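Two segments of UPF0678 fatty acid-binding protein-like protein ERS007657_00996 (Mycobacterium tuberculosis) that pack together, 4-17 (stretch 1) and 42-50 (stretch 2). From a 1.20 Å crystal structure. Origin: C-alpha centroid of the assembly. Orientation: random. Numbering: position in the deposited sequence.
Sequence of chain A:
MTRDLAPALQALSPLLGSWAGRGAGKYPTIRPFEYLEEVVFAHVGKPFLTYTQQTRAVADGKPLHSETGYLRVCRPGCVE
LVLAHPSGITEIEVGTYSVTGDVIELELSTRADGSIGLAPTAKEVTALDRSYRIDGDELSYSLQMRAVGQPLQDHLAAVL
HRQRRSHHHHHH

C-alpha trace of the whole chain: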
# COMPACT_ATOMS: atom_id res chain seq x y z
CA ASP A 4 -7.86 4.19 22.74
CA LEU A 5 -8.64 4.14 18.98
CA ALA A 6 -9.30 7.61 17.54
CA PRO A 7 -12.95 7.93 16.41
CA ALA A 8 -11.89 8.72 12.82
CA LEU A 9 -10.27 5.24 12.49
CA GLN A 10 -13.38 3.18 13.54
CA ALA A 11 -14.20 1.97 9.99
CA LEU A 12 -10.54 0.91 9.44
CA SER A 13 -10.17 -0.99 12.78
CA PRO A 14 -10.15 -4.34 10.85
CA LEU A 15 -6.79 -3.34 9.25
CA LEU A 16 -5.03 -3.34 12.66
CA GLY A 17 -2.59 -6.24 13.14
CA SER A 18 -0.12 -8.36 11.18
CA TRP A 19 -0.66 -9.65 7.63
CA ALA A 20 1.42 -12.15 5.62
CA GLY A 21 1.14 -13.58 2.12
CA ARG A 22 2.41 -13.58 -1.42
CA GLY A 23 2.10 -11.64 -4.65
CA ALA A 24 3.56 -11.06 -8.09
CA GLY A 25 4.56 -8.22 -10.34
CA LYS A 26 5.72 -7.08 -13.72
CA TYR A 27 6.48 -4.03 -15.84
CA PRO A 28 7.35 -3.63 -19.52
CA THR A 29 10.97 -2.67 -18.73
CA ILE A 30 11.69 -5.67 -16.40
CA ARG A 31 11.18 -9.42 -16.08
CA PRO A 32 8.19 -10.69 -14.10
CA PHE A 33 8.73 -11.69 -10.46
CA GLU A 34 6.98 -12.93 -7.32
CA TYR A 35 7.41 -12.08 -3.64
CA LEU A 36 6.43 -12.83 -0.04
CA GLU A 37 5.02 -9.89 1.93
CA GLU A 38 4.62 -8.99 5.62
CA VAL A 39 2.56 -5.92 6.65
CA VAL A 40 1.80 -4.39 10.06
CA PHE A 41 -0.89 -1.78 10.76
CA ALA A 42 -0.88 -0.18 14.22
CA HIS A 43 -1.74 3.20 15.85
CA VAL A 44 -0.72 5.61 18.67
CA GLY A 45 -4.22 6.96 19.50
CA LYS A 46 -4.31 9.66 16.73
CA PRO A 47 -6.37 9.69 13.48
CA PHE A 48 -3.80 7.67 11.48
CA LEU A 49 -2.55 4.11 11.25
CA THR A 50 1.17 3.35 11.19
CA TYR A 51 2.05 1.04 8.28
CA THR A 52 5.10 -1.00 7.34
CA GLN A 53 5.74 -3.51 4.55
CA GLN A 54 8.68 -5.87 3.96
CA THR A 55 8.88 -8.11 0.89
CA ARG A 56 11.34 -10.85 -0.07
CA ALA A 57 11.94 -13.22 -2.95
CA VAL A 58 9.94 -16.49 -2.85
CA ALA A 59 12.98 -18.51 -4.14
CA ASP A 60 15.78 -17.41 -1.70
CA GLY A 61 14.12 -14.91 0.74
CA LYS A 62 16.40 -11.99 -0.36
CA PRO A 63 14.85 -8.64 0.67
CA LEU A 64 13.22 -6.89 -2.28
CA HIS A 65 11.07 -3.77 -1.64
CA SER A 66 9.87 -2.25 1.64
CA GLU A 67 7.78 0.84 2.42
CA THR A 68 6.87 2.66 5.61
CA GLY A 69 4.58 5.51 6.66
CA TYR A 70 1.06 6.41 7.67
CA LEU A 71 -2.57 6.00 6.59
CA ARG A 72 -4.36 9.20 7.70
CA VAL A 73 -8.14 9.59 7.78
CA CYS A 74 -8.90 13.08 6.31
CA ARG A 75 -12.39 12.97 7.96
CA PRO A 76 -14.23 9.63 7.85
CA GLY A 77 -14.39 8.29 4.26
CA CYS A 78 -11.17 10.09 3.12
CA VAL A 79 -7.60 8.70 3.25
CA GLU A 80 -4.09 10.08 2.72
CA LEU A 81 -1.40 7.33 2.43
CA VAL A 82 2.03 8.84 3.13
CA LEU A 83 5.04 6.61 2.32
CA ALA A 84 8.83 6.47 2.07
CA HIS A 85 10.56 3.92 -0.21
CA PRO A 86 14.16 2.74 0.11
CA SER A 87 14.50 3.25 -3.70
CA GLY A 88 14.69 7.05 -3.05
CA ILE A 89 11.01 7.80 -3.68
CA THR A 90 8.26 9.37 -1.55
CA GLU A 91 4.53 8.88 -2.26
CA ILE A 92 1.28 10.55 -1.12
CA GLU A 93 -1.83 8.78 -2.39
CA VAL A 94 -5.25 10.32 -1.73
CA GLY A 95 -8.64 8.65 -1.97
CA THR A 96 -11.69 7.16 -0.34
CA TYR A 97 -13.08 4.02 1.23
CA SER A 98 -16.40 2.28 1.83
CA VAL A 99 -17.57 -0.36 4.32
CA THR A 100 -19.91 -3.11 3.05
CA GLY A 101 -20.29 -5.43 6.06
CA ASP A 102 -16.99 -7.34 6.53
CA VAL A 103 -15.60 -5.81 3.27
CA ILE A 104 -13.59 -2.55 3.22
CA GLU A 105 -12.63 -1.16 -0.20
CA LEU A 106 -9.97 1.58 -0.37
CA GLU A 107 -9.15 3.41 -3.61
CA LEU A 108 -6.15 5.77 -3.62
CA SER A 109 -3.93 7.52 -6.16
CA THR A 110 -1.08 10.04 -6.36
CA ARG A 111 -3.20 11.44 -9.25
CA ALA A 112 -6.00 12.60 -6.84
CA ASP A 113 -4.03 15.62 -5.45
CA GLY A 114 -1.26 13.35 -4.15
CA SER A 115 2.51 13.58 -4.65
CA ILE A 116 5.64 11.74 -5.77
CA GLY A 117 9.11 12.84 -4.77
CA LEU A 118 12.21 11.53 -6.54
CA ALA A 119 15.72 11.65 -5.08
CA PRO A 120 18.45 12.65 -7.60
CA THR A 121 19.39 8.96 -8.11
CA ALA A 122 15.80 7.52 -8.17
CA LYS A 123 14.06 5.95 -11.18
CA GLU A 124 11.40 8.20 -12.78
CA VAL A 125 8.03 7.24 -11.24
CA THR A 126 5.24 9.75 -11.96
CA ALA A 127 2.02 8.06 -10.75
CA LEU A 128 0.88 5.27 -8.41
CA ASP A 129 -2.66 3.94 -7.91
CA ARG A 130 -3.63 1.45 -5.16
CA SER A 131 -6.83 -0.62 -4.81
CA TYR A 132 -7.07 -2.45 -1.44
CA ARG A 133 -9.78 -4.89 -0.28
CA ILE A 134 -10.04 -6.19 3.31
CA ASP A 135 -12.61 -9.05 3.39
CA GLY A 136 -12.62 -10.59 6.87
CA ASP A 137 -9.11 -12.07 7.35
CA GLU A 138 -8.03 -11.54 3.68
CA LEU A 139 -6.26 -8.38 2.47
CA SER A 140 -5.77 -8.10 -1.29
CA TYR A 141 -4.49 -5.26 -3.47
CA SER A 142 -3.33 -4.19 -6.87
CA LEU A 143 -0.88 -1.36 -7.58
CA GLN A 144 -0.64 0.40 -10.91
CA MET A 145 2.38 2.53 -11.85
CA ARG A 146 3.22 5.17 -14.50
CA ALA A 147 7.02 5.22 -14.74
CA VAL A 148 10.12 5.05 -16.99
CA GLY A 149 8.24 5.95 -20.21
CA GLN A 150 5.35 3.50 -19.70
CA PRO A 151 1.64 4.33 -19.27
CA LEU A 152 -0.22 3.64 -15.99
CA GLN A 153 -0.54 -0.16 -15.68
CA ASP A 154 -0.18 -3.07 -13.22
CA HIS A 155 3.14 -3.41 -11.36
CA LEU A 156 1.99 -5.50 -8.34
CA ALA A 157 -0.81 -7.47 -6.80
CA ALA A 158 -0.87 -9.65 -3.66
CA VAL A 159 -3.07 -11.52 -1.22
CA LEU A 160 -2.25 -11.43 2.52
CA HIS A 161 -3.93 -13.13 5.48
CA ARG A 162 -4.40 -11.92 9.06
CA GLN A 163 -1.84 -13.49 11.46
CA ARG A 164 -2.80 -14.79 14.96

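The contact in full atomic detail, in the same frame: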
# COMPACT_ATOMS: atom_id res chain seq x y z
N ASP A 4 -6.52 4.23 23.36
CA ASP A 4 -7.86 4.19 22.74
C ASP A 4 -7.72 4.46 21.24
O ASP A 4 -6.86 5.28 20.86
CB ASP A 4 -8.81 5.20 23.38
CG ASP A 4 -9.07 4.98 24.86
OD1 ASP A 4 -9.84 5.77 25.44
OD2 ASP A 4 -8.49 4.04 25.42
N LEU A 5 -8.58 3.87 20.43
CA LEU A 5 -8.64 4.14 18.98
C LEU A 5 -9.28 5.50 18.77
O LEU A 5 -10.40 5.73 19.27
CB LEU A 5 -9.45 3.05 18.28
CG LEU A 5 -9.35 3.05 16.76
CD1 LEU A 5 -7.92 2.73 16.31
CD2 LEU A 5 -10.32 2.06 16.15
N ALA A 6 -8.69 6.32 17.91
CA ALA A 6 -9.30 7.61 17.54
C ALA A 6 -10.62 7.34 16.84
O ALA A 6 -10.71 6.44 16.00
CB ALA A 6 -8.36 8.40 16.69
N PRO A 7 -11.68 8.12 17.11
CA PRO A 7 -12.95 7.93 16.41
C PRO A 7 -12.83 7.85 14.89
O PRO A 7 -13.53 7.06 14.28
CB PRO A 7 -13.75 9.16 16.87
CG PRO A 7 -13.29 9.35 18.30
CD PRO A 7 -11.79 9.06 18.24
N ALA A 8 -11.98 8.66 14.29
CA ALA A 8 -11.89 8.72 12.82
C ALA A 8 -11.54 7.35 12.26
O ALA A 8 -11.79 7.13 11.07
CB ALA A 8 -10.90 9.75 12.39
N LEU A 9 -10.79 6.54 13.01
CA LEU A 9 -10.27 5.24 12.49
C LEU A 9 -11.28 4.09 12.62
O LEU A 9 -10.91 2.98 12.26
CB LEU A 9 -8.99 4.89 13.24
CG LEU A 9 -7.83 5.85 13.06
CD1 LEU A 9 -6.59 5.32 13.72
CD2 LEU A 9 -7.55 6.13 11.61
N GLN A 10 -12.45 4.30 13.21
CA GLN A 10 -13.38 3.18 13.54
C GLN A 10 -13.57 2.26 12.32
O GLN A 10 -13.50 1.02 12.50
CB GLN A 10 -14.71 3.76 14.05
CG GLN A 10 -15.74 2.71 14.44
CD GLN A 10 -15.34 1.84 15.60
OE1 GLN A 10 -14.59 2.25 16.51
NE2 GLN A 10 -15.95 0.66 15.66
N ALA A 11 -13.89 2.80 11.17
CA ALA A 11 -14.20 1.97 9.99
C ALA A 11 -12.99 1.08 9.63
O ALA A 11 -13.19 0.04 9.01
CB ALA A 11 -14.58 2.84 8.82
N LEU A 12 -11.79 1.58 9.87
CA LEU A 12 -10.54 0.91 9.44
C LEU A 12 -9.96 0.03 10.57
O LEU A 12 -8.88 -0.54 10.37
CB LEU A 12 -9.53 1.94 8.96
CG LEU A 12 -9.99 2.80 7.78
CD1 LEU A 12 -8.88 3.69 7.30
CD2 LEU A 12 -10.49 1.93 6.63
N SER A 13 -10.69 -0.15 11.67
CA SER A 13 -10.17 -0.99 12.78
C SER A 13 -9.82 -2.40 12.29
O SER A 13 -8.84 -2.97 12.78
CB SER A 13 -11.11 -0.99 13.99
OG SER A 13 -12.33 -1.67 13.74
N PRO A 14 -10.53 -3.00 11.29
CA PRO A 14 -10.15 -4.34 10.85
C PRO A 14 -8.73 -4.42 10.24
O PRO A 14 -8.22 -5.52 10.09
CB PRO A 14 -11.22 -4.69 9.80
CG PRO A 14 -12.44 -3.95 10.29
CD PRO A 14 -11.86 -2.62 10.76
N LEU A 15 -8.15 -3.30 9.83
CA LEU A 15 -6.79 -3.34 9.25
C LEU A 15 -5.75 -3.62 10.34
O LEU A 15 -4.67 -4.11 10.03
CB LEU A 15 -6.49 -2.01 8.55
CG LEU A 15 -6.99 -1.85 7.11
CD1 LEU A 15 -8.50 -1.92 7.02
CD2 LEU A 15 -6.47 -0.54 6.53
N LEU A 16 -6.03 -3.24 11.58
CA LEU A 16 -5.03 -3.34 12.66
C LEU A 16 -4.54 -4.79 12.78
O LEU A 16 -5.38 -5.71 12.85
CB LEU A 16 -5.64 -2.87 13.97
CG LEU A 16 -5.90 -1.37 14.06
CD1 LEU A 16 -6.77 -1.06 15.27
CD2 LEU A 16 -4.60 -0.58 14.11
N GLY A 17 -3.24 -4.95 12.93
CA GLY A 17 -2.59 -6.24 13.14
C GLY A 17 -1.58 -6.57 12.06
O GLY A 17 -1.09 -5.64 11.36
N ALA A 42 -0.73 -0.47 12.79
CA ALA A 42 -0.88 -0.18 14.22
C ALA A 42 -1.30 1.29 14.39
O ALA A 42 -1.58 1.95 13.39
CB ALA A 42 0.40 -0.50 14.94
N HIS A 43 -1.36 1.79 15.61
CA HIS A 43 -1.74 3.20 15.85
C HIS A 43 -1.21 3.67 17.20
O HIS A 43 -0.83 2.82 18.02
CB HIS A 43 -3.26 3.37 15.72
CG HIS A 43 -4.01 2.89 16.91
ND1 HIS A 43 -4.36 3.72 17.95
CD2 HIS A 43 -4.40 1.64 17.27
CE1 HIS A 43 -5.00 3.02 18.86
NE2 HIS A 43 -4.98 1.73 18.49
N VAL A 44 -1.18 4.98 17.40
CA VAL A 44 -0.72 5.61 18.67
C VAL A 44 -1.81 6.56 19.18
O VAL A 44 -1.47 7.48 19.92
CB VAL A 44 0.65 6.30 18.49
CG1 VAL A 44 1.72 5.29 18.14
CG2 VAL A 44 0.62 7.43 17.44
N GLY A 45 -3.07 6.26 18.89
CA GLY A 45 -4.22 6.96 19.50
C GLY A 45 -4.60 8.24 18.76
O GLY A 45 -5.52 8.93 19.23
N LYS A 46 -3.99 8.50 17.60
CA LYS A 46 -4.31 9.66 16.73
C LYS A 46 -5.03 9.17 15.48
O LYS A 46 -5.11 7.96 15.24
CB LYS A 46 -3.02 10.40 16.42
CG LYS A 46 -2.30 10.99 17.62
CD LYS A 46 -1.13 11.84 17.21
CE LYS A 46 -0.46 12.53 18.37
NZ LYS A 46 0.67 13.35 17.88
N PRO A 47 -5.58 10.09 14.64
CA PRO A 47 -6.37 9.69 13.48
C PRO A 47 -5.50 9.25 12.28
O PRO A 47 -5.75 9.67 11.13
CB PRO A 47 -7.20 10.91 13.10
CG PRO A 47 -6.79 12.02 14.01
CD PRO A 47 -5.75 11.51 14.96
N PHE A 48 -4.58 8.34 12.54
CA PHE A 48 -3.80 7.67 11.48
C PHE A 48 -3.38 6.30 11.98
O PHE A 48 -3.20 6.10 13.20
CB PHE A 48 -2.57 8.50 11.08
CG PHE A 48 -1.54 8.72 12.18
CD1 PHE A 48 -0.52 7.81 12.42
CD2 PHE A 48 -1.56 9.89 12.92
CE1 PHE A 48 0.42 8.04 13.41
CE2 PHE A 48 -0.61 10.13 13.89
CZ PHE A 48 0.37 9.20 14.14
N LEU A 49 -3.23 5.39 11.04
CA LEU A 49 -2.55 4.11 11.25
C LEU A 49 -1.07 4.27 10.89
O LEU A 49 -0.76 4.94 9.89
CB LEU A 49 -3.18 3.00 10.40
CG LEU A 49 -4.65 2.74 10.63
CD1 LEU A 49 -5.15 1.67 9.69
CD2 LEU A 49 -4.92 2.36 12.07
N THR A 50 -0.20 3.62 11.63
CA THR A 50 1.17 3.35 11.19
C THR A 50 1.13 2.13 10.28
O THR A 50 0.31 1.21 10.51
CB THR A 50 2.12 3.16 12.37
OG1 THR A 50 1.73 1.98 13.09
CG2 THR A 50 2.11 4.35 13.30
O HOH W 1 -7.18 8.08 21.07
O HOH W 2 -6.02 5.99 17.08

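Stretch 1 opens as an extended segment and then winds into a 3-10 segment from Pro7 to Leu15. Its turns are held by i-to-i+3 backbone hydrogen bonds, such as Leu9 N to Ala6 O (3.0 Å), Leu12 N to Leu9 O (2.9 Å) and Leu15 N to Leu12 O (2.9 Å). Three residues per turn bring every third side chain to the same side, so Leu9, Leu12 and Leu15 all face stretch 2. Stretch 2 is a loop closed at its base by a pair of backbone hydrogen bonds, Ala42 N to Thr50 O (3.0 Å) and Thr50 N to Ala42 O (2.8 Å). Stretch 2 doubles back, so no single direction holds: its first arm, Ala42 to Gly45, runs against stretch 1 and its second returns along it. Leu5 lies nearest Gly45 at the turn, Ala6 nearest Pro47 just beyond it, and Leu16 nearest Ala42 at the base.

No direct hydrogen bond joins the stretches; two waters make the polar links. Water 1 donates to Asp4 O (2.8 Å) and to Gly45 O (2.6 Å), joining two carbonyls that could not bond to each other. Water 2 accepts from Ala6 N (2.8 Å) and donates to Lys46 O (2.8 Å). Beside them, Gly45 CA makes a CA-H...O contact with Asp4 O at 3.4 Å. Glycine suits this turn because its phi is positive, 85°, which favors a residue without a CB; an ideal CB would lie 3.6 Å from Asp4 O, a normal contact, so the backbone angle and not crowding is the argument for glycine.

The apolar center is Leu49, which is buried and points toward stretch 1. Its CD2 meets Leu9 CD1 at 3.8 Å and Leu16 CD2 at 3.6 Å, while its CD1 lies 4.1 Å from Leu15 CB and 4.4 Å from Leu12 CB. A branched aliphatic side chain can touch several leucines at once, and burying these surfaces together removes them from solvent. Leu9 also reaches the loop backbone, with CD1 3.4 Å from Lys46 O and 3.5 Å from Phe48 O.

His43 extends the contact beyond this cluster. Leu5 begins by pointing away, yet its t rotamer at chi1 carries CD1 over the imidazole face, 3.7 Å from the ring centroid and 7° off the normal, a CH-pi contact. Leu16 CD2 approaches the ring edge, 3.9 Å from His43 CD2. The ring is also tied to its own loop, for Gly45 N donates to His43 ND1 at 3.0 Å, helping to fix the face that Leu5 covers.

Small residues finish the packing. Ala6 CB comes within 3.6 Å of Lys46 O, a close approach of side chain to backbone, and Ala8 CB meets Pro47 CB at 3.9 Å, where the compact proline ring offers an apolar surface. Lys46 instead directs its CA-to-CB bond away, and its long charged chain remains exposed.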